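Local coordinates for protein PfhB2 (Pasteurella multocida, PDB 6U8T) that probably cleaves proteins as a papain-like cysteine protease, forming the YopT-type domain of a bacterial toxin, at residues H44-K49 and A147-I152; T60-E63 and H69-Q72; V172-P177 and S192-A197. The protein carries 1 engineered substitution. All blocks are in the same frame, centred on the assembly; numbering follows the deposited sequence.

Interaction 1. Residues H44-K49 and A147-I152; sequences HWIANK and AGAKKI
Helix 20-51 and strand 147-155 form a helix-on-strand packing of the protease fold, joined here by Ile46, Ala149 and Lys151. The short segments run almost antiparallel, at 171°, with their axes 9.1 Å apart. Ile46 does nearly all the touching on the helix side, and its two branches divide the strand between them. With CG1 beside the backbone N (chi1 -70°), CG2 stands anti to N and meets CB of Ala149 at 4.1 Å. The other branch extends through CG1, so that CD1 reaches CB of Lys151 at 3.7 Å and lies 3.5 Å from the backbone O of Lys150. Alanine suits its place because a single methyl lets the helix come close, while the branched isoleucine spans the distance to the strand. Lys151 crosses Ile46 at about a right angle: its apolar root packs, and its bent chain carries NZ to a salt bridge with Glu39. Lys150 points away from the helix, and its NZ is hydrogen-bonded to Asn218 of the second subunit; a strand of that subunit pairs antiparallel with 147-152. The contact is therefore apolar, van der Waals packing of Ile46 on Ala149 and the Lys151 root; directional bonding falls to strand edge and lysine ends.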
loop_
_atom_site.group_PDB
_atom_site.type_symbol
_atom_site.label_atom_id
_atom_site.label_comp_id
_atom_site.label_asym_id
_atom_site.label_seq_id
_atom_site.Cartn_x
_atom_site.Cartn_y
_atom_site.Cartn_z
ATOM N N HIS C 44 12.658 -17.934 -9.341
ATOM C CA HIS C 44 12.749 -19.422 -9.545
ATOM C C HIS C 44 11.969 -19.814 -10.791
ATOM O O HIS C 44 12.502 -20.601 -11.565
ATOM C CB HIS C 44 12.281 -20.181 -8.314
ATOM C CG HIS C 44 13.301 -20.255 -7.236
ATOM N ND1 HIS C 44 13.612 -19.173 -6.404
ATOM C CD2 HIS C 44 14.030 -21.313 -6.805
ATOM C CE1 HIS C 44 14.515 -19.568 -5.524
ATOM N NE2 HIS C 44 14.798 -20.882 -5.774
ATOM N N TRP C 45 10.765 -19.296 -10.963
ATOM C CA TRP C 45 9.917 -19.540 -12.142
ATOM C C TRP C 45 10.683 -19.145 -13.428
ATOM O O TRP C 45 10.679 -19.889 -14.379
ATOM C CB TRP C 45 8.614 -18.757 -12.003
ATOM C CG TRP C 45 7.601 -19.074 -13.060
ATOM C CD1 TRP C 45 6.667 -20.070 -13.036
ATOM C CD2 TRP C 45 7.397 -18.362 -14.296
ATOM N NE1 TRP C 45 5.885 -20.007 -14.161
ATOM C CE2 TRP C 45 6.306 -18.982 -14.950
ATOM C CE3 TRP C 45 8.013 -17.243 -14.899
ATOM C CZ2 TRP C 45 5.808 -18.528 -16.168
ATOM C CZ3 TRP C 45 7.507 -16.786 -16.101
ATOM C CH2 TRP C 45 6.434 -17.430 -16.733
ATOM N N ILE C 46 11.341 -17.982 -13.419
ATOM C CA ILE C 46 12.081 -17.507 -14.619
ATOM C C ILE C 46 13.219 -18.502 -14.915
ATOM O O ILE C 46 13.303 -18.965 -16.056
ATOM C CB ILE C 46 12.562 -16.055 -14.454
ATOM C CG1 ILE C 46 11.378 -15.102 -14.474
ATOM C CG2 ILE C 46 13.555 -15.697 -15.525
ATOM C CD1 ILE C 46 11.757 -13.665 -14.178
ATOM N N ALA C 47 14.029 -18.847 -13.913
ATOM C CA ALA C 47 15.142 -19.825 -14.042
ATOM C C ALA C 47 14.621 -21.159 -14.552
ATOM O O ALA C 47 15.298 -21.785 -15.344
ATOM C CB ALA C 47 15.886 -20.011 -12.746
ATOM N N ASN C 48 13.454 -21.585 -14.100
ATOM C CA ASN C 48 12.861 -22.887 -14.491
ATOM C C ASN C 48 12.464 -22.822 -15.970
ATOM O O ASN C 48 12.771 -23.770 -16.698
ATOM C CB ASN C 48 11.707 -23.259 -13.568
ATOM C CG ASN C 48 11.102 -24.600 -13.919
ATOM O OD1 ASN C 48 11.493 -25.593 -13.314
ATOM N ND2 ASN C 48 10.161 -24.640 -14.860
ATOM N N LYS C 49 11.842 -21.741 -16.425
ATOM C CA LYS C 49 11.341 -21.613 -17.816
ATOM C C LYS C 49 12.492 -21.474 -18.814
ATOM O O LYS C 49 12.375 -21.987 -19.916
ATOM C CB LYS C 49 10.398 -20.427 -17.921
ATOM C CG LYS C 49 9.066 -20.646 -17.241
ATOM C CD LYS C 49 8.285 -21.809 -17.767
ATOM C CE LYS C 49 6.845 -21.739 -17.329
ATOM N NZ LYS C 49 6.004 -22.550 -18.230
ATOM N N ALA C 147 11.174 -13.668 -28.457
ATOM C CA ALA C 147 11.032 -14.292 -27.130
ATOM C C ALA C 147 11.719 -13.445 -26.044
ATOM O O ALA C 147 12.742 -12.779 -26.321
ATOM C CB ALA C 147 11.594 -15.693 -27.183
ATOM N N GLY C 148 11.179 -13.515 -24.832
ATOM C CA GLY C 148 11.813 -12.964 -23.610
ATOM C C GLY C 148 11.022 -13.260 -22.352
ATOM O O GLY C 148 9.791 -13.400 -22.405
ATOM N N ALA C 149 11.747 -13.404 -21.259
ATOM C CA ALA C 149 11.229 -13.575 -19.894
ATOM C C ALA C 149 11.313 -12.224 -19.170
ATOM O O ALA C 149 12.255 -11.468 -19.439
ATOM C CB ALA C 149 12.061 -14.638 -19.204
ATOM N N LYS C 150 10.362 -11.930 -18.273
ATOM C CA LYS C 150 10.267 -10.640 -17.537
ATOM C C LYS C 150 10.038 -10.909 -16.052
ATOM O O LYS C 150 9.211 -11.799 -15.724
ATOM C CB LYS C 150 9.141 -9.764 -18.093
ATOM C CG LYS C 150 9.347 -9.277 -19.523
ATOM C CD LYS C 150 8.813 -10.199 -20.601
ATOM C CE LYS C 150 9.153 -9.749 -22.017
ATOM N NZ LYS C 150 9.199 -8.263 -22.166
ATOM N N LYS C 151 10.772 -10.206 -15.190
ATOM C CA LYS C 151 10.417 -10.017 -13.778
ATOM C C LYS C 151 9.827 -8.610 -13.628
ATOM O O LYS C 151 10.518 -7.622 -13.931
ATOM C CB LYS C 151 11.636 -10.227 -12.887
ATOM C CG LYS C 151 11.359 -10.299 -11.387
ATOM C CD LYS C 151 12.483 -10.961 -10.640
ATOM C CE LYS C 151 13.770 -10.195 -10.748
ATOM N NZ LYS C 151 13.654 -8.864 -10.130
ATOM N N ILE C 152 8.571 -8.549 -13.209
ATOM C CA ILE C 152 7.710 -7.348 -13.217
ATOM C C ILE C 152 7.449 -6.902 -11.765
ATOM O O ILE C 152 6.801 -7.668 -11.017
ATOM C CB ILE C 152 6.418 -7.651 -13.989
ATOM C CG1 ILE C 152 6.696 -8.208 -15.389
ATOM C CG2 ILE C 152 5.553 -6.405 -14.081
ATOM C CD1 ILE C 152 5.629 -9.151 -15.905
#

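Interaction 2. Residues T60-E63 and H69-Q72; sequences TMYE and HLKQ
Like first torsions, with CG anti to the carbonyl carbon (chi1 -54° and -57°), keep the side chains of Tyr62 and Leu70, which face each other in a beta bridge, side by side and pointing the same way. Leu70 CD2 consequently comes in at the edge of the tyrosine ring, in its plane, 3.6 Å from Tyr62 CD1. Met61, a selenomethionine here, runs alongside the same leucine, and its CE ends 4.0 Å from Leu70 CD2. The flexible, unbranched chain of this residue can lie along the leucine, and Met61 also touches Thr41 and His44 of helix 20-51. The backbones are clasped by two bonds: Lys71 N gives to Met61 O at 2.8 Å, nearly straight at 168°, and Glu63 N gives to His69 O at 3.0 Å. Lys71 extends its chain past Met61 O so that NZ makes a weak, 3.4 Å bond to Thr60 O. Its CG lies 3.4 Å from Glu63 OE1, yet the charged ends stay 6.1 Å apart (OE1 to NZ), so attraction between them is probably modest. Tyr62 OH reaches Glu181 of the second subunit. Thr60 OG1 accepts from Tyr62 N in an ST turn. Together these features make an isolated antiparallel beta bridge, with Tyr62 and Leu70 as its non-hydrogen-bonded pair, closing a short loop just before helix 72-87, for which Lys71 is the N-cap residue.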
loop_
_atom_site.group_PDB
_atom_site.type_symbol
_atom_site.label_atom_id
_atom_site.label_comp_id
_atom_site.label_asym_id
_atom_site.label_seq_id
_atom_site.Cartn_x
_atom_site.Cartn_y
_atom_site.Cartn_z
ATOM N N THR C 60 9.352 -29.443 -13.725
ATOM C CA THR C 60 8.283 -28.554 -13.189
ATOM C C THR C 60 8.661 -28.155 -11.759
ATOM O O THR C 60 9.434 -28.852 -11.110
ATOM C CB THR C 60 6.917 -29.220 -13.355
ATOM O OG1 THR C 60 6.061 -28.276 -12.720
ATOM C CG2 THR C 60 6.804 -30.594 -12.743
HETATM N N MSE C 61 8.190 -26.994 -11.290
HETATM C CA MSE C 61 8.280 -26.675 -9.870
HETATM C C MSE C 61 7.021 -27.113 -9.124
HETATM O O MSE C 61 6.965 -26.997 -7.895
HETATM C CB MSE C 61 8.371 -25.179 -9.583
HETATM C CG MSE C 61 9.264 -24.352 -10.457
HETATM SE SE MSE C 61 9.216 -22.539 -9.658
HETATM C CE MSE C 61 7.443 -21.861 -9.213
ATOM N N TYR C 62 6.036 -27.636 -9.864
ATOM C CA TYR C 62 4.732 -27.994 -9.339
ATOM C C TYR C 62 4.720 -29.456 -8.896
ATOM O O TYR C 62 5.207 -30.306 -9.651
ATOM C CB TYR C 62 3.656 -27.672 -10.385
ATOM C CG TYR C 62 3.714 -26.235 -10.877
ATOM C CD1 TYR C 62 3.845 -25.168 -9.988
ATOM C CD2 TYR C 62 3.651 -25.938 -12.234
ATOM C CE1 TYR C 62 3.880 -23.858 -10.434
ATOM C CE2 TYR C 62 3.666 -24.637 -12.694
ATOM C CZ TYR C 62 3.809 -23.599 -11.793
ATOM O OH TYR C 62 3.908 -22.319 -12.211
ATOM N N GLU C 63 4.184 -29.715 -7.699
ATOM C CA GLU C 63 4.056 -31.073 -7.098
ATOM C C GLU C 63 3.037 -31.875 -7.920
ATOM O O GLU C 63 1.897 -31.456 -7.971
ATOM C CB GLU C 63 3.653 -30.965 -5.615
ATOM C CG GLU C 63 3.823 -32.260 -4.804
ATOM C CD GLU C 63 5.038 -33.096 -5.166
ATOM O OE1 GLU C 63 6.176 -32.595 -5.038
ATOM O OE2 GLU C 63 4.849 -34.253 -5.616
ATOM N N HIS C 69 0.224 -26.989 -5.239
ATOM C CA HIS C 69 1.393 -26.803 -4.342
ATOM C C HIS C 69 2.685 -26.909 -5.133
ATOM O O HIS C 69 2.707 -27.633 -6.148
ATOM C CB HIS C 69 1.380 -27.796 -3.188
ATOM C CG HIS C 69 0.244 -27.619 -2.251
ATOM N ND1 HIS C 69 0.253 -26.653 -1.268
ATOM C CD2 HIS C 69 -0.919 -28.292 -2.121
ATOM C CE1 HIS C 69 -0.882 -26.704 -0.584
ATOM N NE2 HIS C 69 -1.613 -27.752 -1.066
ATOM N N LEU C 70 3.718 -26.202 -4.667
ATOM C CA LEU C 70 5.083 -26.280 -5.230
ATOM C C LEU C 70 5.746 -27.511 -4.617
ATOM O O LEU C 70 5.306 -27.948 -3.555
ATOM C CB LEU C 70 5.851 -24.994 -4.922
ATOM C CG LEU C 70 5.244 -23.665 -5.394
ATOM C CD1 LEU C 70 6.291 -22.562 -5.237
ATOM C CD2 LEU C 70 4.770 -23.708 -6.847
ATOM N N LYS C 71 6.720 -28.108 -5.308
ATOM C CA LYS C 71 7.570 -29.179 -4.743
ATOM C C LYS C 71 8.312 -28.613 -3.538
ATOM O O LYS C 71 8.652 -27.374 -3.561
ATOM C CB LYS C 71 8.598 -29.606 -5.778
ATOM C CG LYS C 71 8.044 -30.412 -6.938
ATOM C CD LYS C 71 9.127 -30.678 -7.956
ATOM C CE LYS C 71 8.775 -31.734 -8.989
ATOM N NZ LYS C 71 9.989 -31.976 -9.798
ATOM N N GLN C 72 8.591 -29.474 -2.557
ATOM C CA GLN C 72 9.254 -29.127 -1.277
ATOM C C GLN C 72 10.658 -28.570 -1.560
ATOM O O GLN C 72 11.020 -27.596 -0.898
ATOM C CB GLN C 72 9.309 -30.319 -0.321
ATOM C CG GLN C 72 9.660 -29.920 1.098
ATOM C CD GLN C 72 8.750 -28.851 1.669
ATOM O OE1 GLN C 72 7.527 -28.951 1.585
ATOM N NE2 GLN C 72 9.339 -27.797 2.234
#

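Interaction 3. Residues V172-P177 and S192-A197; sequences VVFFDP and SWLKEA
Aromatic contact dominates between Phe174 of strand 171-176 and Trp193 of helix 187-201. Both rings leave their backbones with CG anti to N, chi1 -179° for the phenylalanine and 172° for the tryptophan, which directs each side chain toward the other segment, where the two cross at about a right angle. The planes stand at 67°, with the centroid of the phenylalanine ring 5.9 Å from that of the tryptophan six-membered ring, an oblique meeting. Phe174 CD2 sits at the indole's edge, near its plane, 3.8 Å from Trp193 CZ3 and 3.9 Å from Trp193 CH2. Phe198 adds an edge-to-face partner to Phe174, and Phe184 also meets Trp193. Aliphatic packing is lighter: Leu194 CD1 approaches Phe174 CZ obliquely at 4.3 Å. Large flat residues suit this place because the backbones are far apart, 9.7 Å between the CA atoms of Phe174 and Leu194. Polar groups take their partners outside the pair. Asp176, two residues along the strand from Phe174, is hydrogen-bonded to His161 and Tyr204, consistent with the histidine-aspartate pair of the catalytic triad of YopT-type proteases. The interface is thus held by apolar and aromatic packing, with no hydrogen bond between the two segments, a hydrophobic layer between helix and sheet beside a hydrogen-bonded polar cluster.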
loop_
_atom_site.group_PDB
_atom_site.type_symbol
_atom_site.label_atom_id
_atom_site.label_comp_id
_atom_site.label_asym_id
_atom_site.label_seq_id
_atom_site.Cartn_x
_atom_site.Cartn_y
_atom_site.Cartn_z
ATOM N N VAL C 172 -1.127 20.343 23.380
ATOM C CA VAL C 172 -1.454 19.523 22.173
ATOM C C VAL C 172 -2.133 18.233 22.625
ATOM O O VAL C 172 -1.531 17.489 23.408
ATOM C CB VAL C 172 -0.212 19.222 21.315
ATOM C CG1 VAL C 172 -0.611 18.552 20.012
ATOM C CG2 VAL C 172 0.605 20.471 21.040
ATOM N N VAL C 173 -3.364 18.009 22.182
ATOM C CA VAL C 173 -4.043 16.700 22.361
ATOM C C VAL C 173 -4.054 16.012 20.999
ATOM O O VAL C 173 -4.563 16.606 20.058
ATOM C CB VAL C 173 -5.453 16.859 22.952
ATOM C CG1 VAL C 173 -6.080 15.511 23.230
ATOM C CG2 VAL C 173 -5.425 17.688 24.224
ATOM N N PHE C 174 -3.464 14.818 20.894
ATOM C CA PHE C 174 -3.365 14.034 19.641
ATOM C C PHE C 174 -4.190 12.758 19.799
ATOM O O PHE C 174 -4.058 12.100 20.833
ATOM C CB PHE C 174 -1.901 13.733 19.337
ATOM C CG PHE C 174 -1.694 12.956 18.063
ATOM C CD1 PHE C 174 -1.974 13.530 16.839
ATOM C CD2 PHE C 174 -1.224 11.660 18.088
ATOM C CE1 PHE C 174 -1.786 12.821 15.661
ATOM C CE2 PHE C 174 -1.073 10.935 16.917
ATOM C CZ PHE C 174 -1.325 11.522 15.710
ATOM N N PHE C 175 -5.050 12.435 18.838
ATOM C CA PHE C 175 -5.943 11.256 18.924
ATOM C C PHE C 175 -5.773 10.417 17.666
ATOM O O PHE C 175 -5.947 10.940 16.545
ATOM C CB PHE C 175 -7.402 11.670 19.149
ATOM C CG PHE C 175 -8.357 10.505 19.099
ATOM C CD1 PHE C 175 -8.454 9.611 20.156
ATOM C CD2 PHE C 175 -9.128 10.274 17.967
ATOM C CE1 PHE C 175 -9.308 8.521 20.086
ATOM C CE2 PHE C 175 -9.988 9.184 17.912
ATOM C CZ PHE C 175 -10.084 8.319 18.971
ATOM N N ASP C 176 -5.423 9.151 17.869
ATOM C CA ASP C 176 -5.290 8.127 16.802
ATOM C C ASP C 176 -6.210 6.958 17.139
ATOM O O ASP C 176 -5.940 6.193 18.058
ATOM C CB ASP C 176 -3.835 7.696 16.666
ATOM C CG ASP C 176 -3.593 6.788 15.481
ATOM O OD1 ASP C 176 -4.587 6.233 14.959
ATOM O OD2 ASP C 176 -2.437 6.695 15.060
ATOM N N PRO C 177 -7.329 6.793 16.411
ATOM C CA PRO C 177 -8.296 5.741 16.699
ATOM C C PRO C 177 -7.694 4.325 16.676
ATOM O O PRO C 177 -8.387 3.418 17.089
ATOM C CB PRO C 177 -9.353 5.835 15.594
ATOM C CG PRO C 177 -9.041 7.060 14.791
ATOM C CD PRO C 177 -7.728 7.628 15.282
ATOM N N SER C 192 8.799 16.495 18.862
ATOM C CA SER C 192 9.906 15.520 19.047
ATOM C C SER C 192 9.342 14.103 19.103
ATOM O O SER C 192 9.858 13.262 18.395
ATOM C CB SER C 192 10.708 15.826 20.253
ATOM O OG SER C 192 11.114 17.168 20.172
ATOM N N TRP C 193 8.307 13.873 19.908
ATOM C CA TRP C 193 7.639 12.560 20.071
ATOM C C TRP C 193 7.106 12.070 18.730
ATOM O O TRP C 193 7.342 10.906 18.418
ATOM C CB TRP C 193 6.507 12.637 21.084
ATOM C CG TRP C 193 5.696 11.388 21.122
ATOM C CD1 TRP C 193 5.988 10.227 21.780
ATOM C CD2 TRP C 193 4.454 11.162 20.444
ATOM N NE1 TRP C 193 4.989 9.312 21.587
ATOM C CE2 TRP C 193 4.035 9.858 20.778
ATOM C CE3 TRP C 193 3.640 11.939 19.623
ATOM C CZ2 TRP C 193 2.841 9.325 20.312
ATOM C CZ3 TRP C 193 2.471 11.405 19.137
ATOM C CH2 TRP C 193 2.081 10.116 19.480
ATOM N N LEU C 194 6.410 12.917 17.977
ATOM C CA LEU C 194 5.798 12.555 16.683
ATOM C C LEU C 194 6.913 12.150 15.709
ATOM O O LEU C 194 6.785 11.063 15.100
ATOM C CB LEU C 194 4.984 13.728 16.136
ATOM C CG LEU C 194 3.983 13.348 15.045
ATOM C CD1 LEU C 194 2.824 12.553 15.629
ATOM C CD2 LEU C 194 3.448 14.560 14.317
ATOM N N LYS C 195 7.978 12.947 15.618
ATOM C CA LYS C 195 9.068 12.750 14.627
ATOM C C LYS C 195 10.004 11.618 15.064
ATOM O O LYS C 195 10.407 10.855 14.205
ATOM C CB LYS C 195 9.850 14.056 14.433
ATOM C CG LYS C 195 9.019 15.214 13.889
ATOM C CD LYS C 195 9.830 16.423 13.498
ATOM C CE LYS C 195 9.095 17.318 12.518
ATOM N NZ LYS C 195 9.849 18.564 12.246
ATOM N N GLU C 196 10.341 11.509 16.346
ATOM C CA GLU C 196 11.449 10.631 16.813
ATOM C C GLU C 196 10.913 9.282 17.296
ATOM O O GLU C 196 11.703 8.344 17.259
ATOM C CB GLU C 196 12.256 11.289 17.925
ATOM C CG GLU C 196 13.058 12.507 17.487
ATOM C CD GLU C 196 13.654 13.293 18.659
ATOM O OE1 GLU C 196 13.694 12.751 19.783
ATOM O OE2 GLU C 196 14.036 14.475 18.473
ATOM N N ALA C 197 9.641 9.183 17.699
ATOM C CA ALA C 197 9.079 7.978 18.346
ATOM C C ALA C 197 7.875 7.458 17.554
ATOM O O ALA C 197 7.966 6.350 17.013
ATOM C CB ALA C 197 8.722 8.281 19.772
#

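In the fold
Interactions 1 and 2 are neighbours, their centres about 17 Å apart: Trp45 NE1 packs 3.6 Å from Tyr62 OH, and Met61 SE lies 3.8 Å from Trp45 N. Interaction 3 is remote within the chain, with about 31 Å between its nearest atoms and those of interaction 1, on the opposite side of the chain's centre. The dimer reunites them. Trp45 stacks on Phe175 of the second subunit, Tyr62 packs against it, and Trp45 NE1 shares with Tyr62 the same glutamate of that subunit. Pro177 likewise touches Cys42 of the second subunit, close to the Asp176-His161 pair, so the putative catalytic site is probably assembled from both chains.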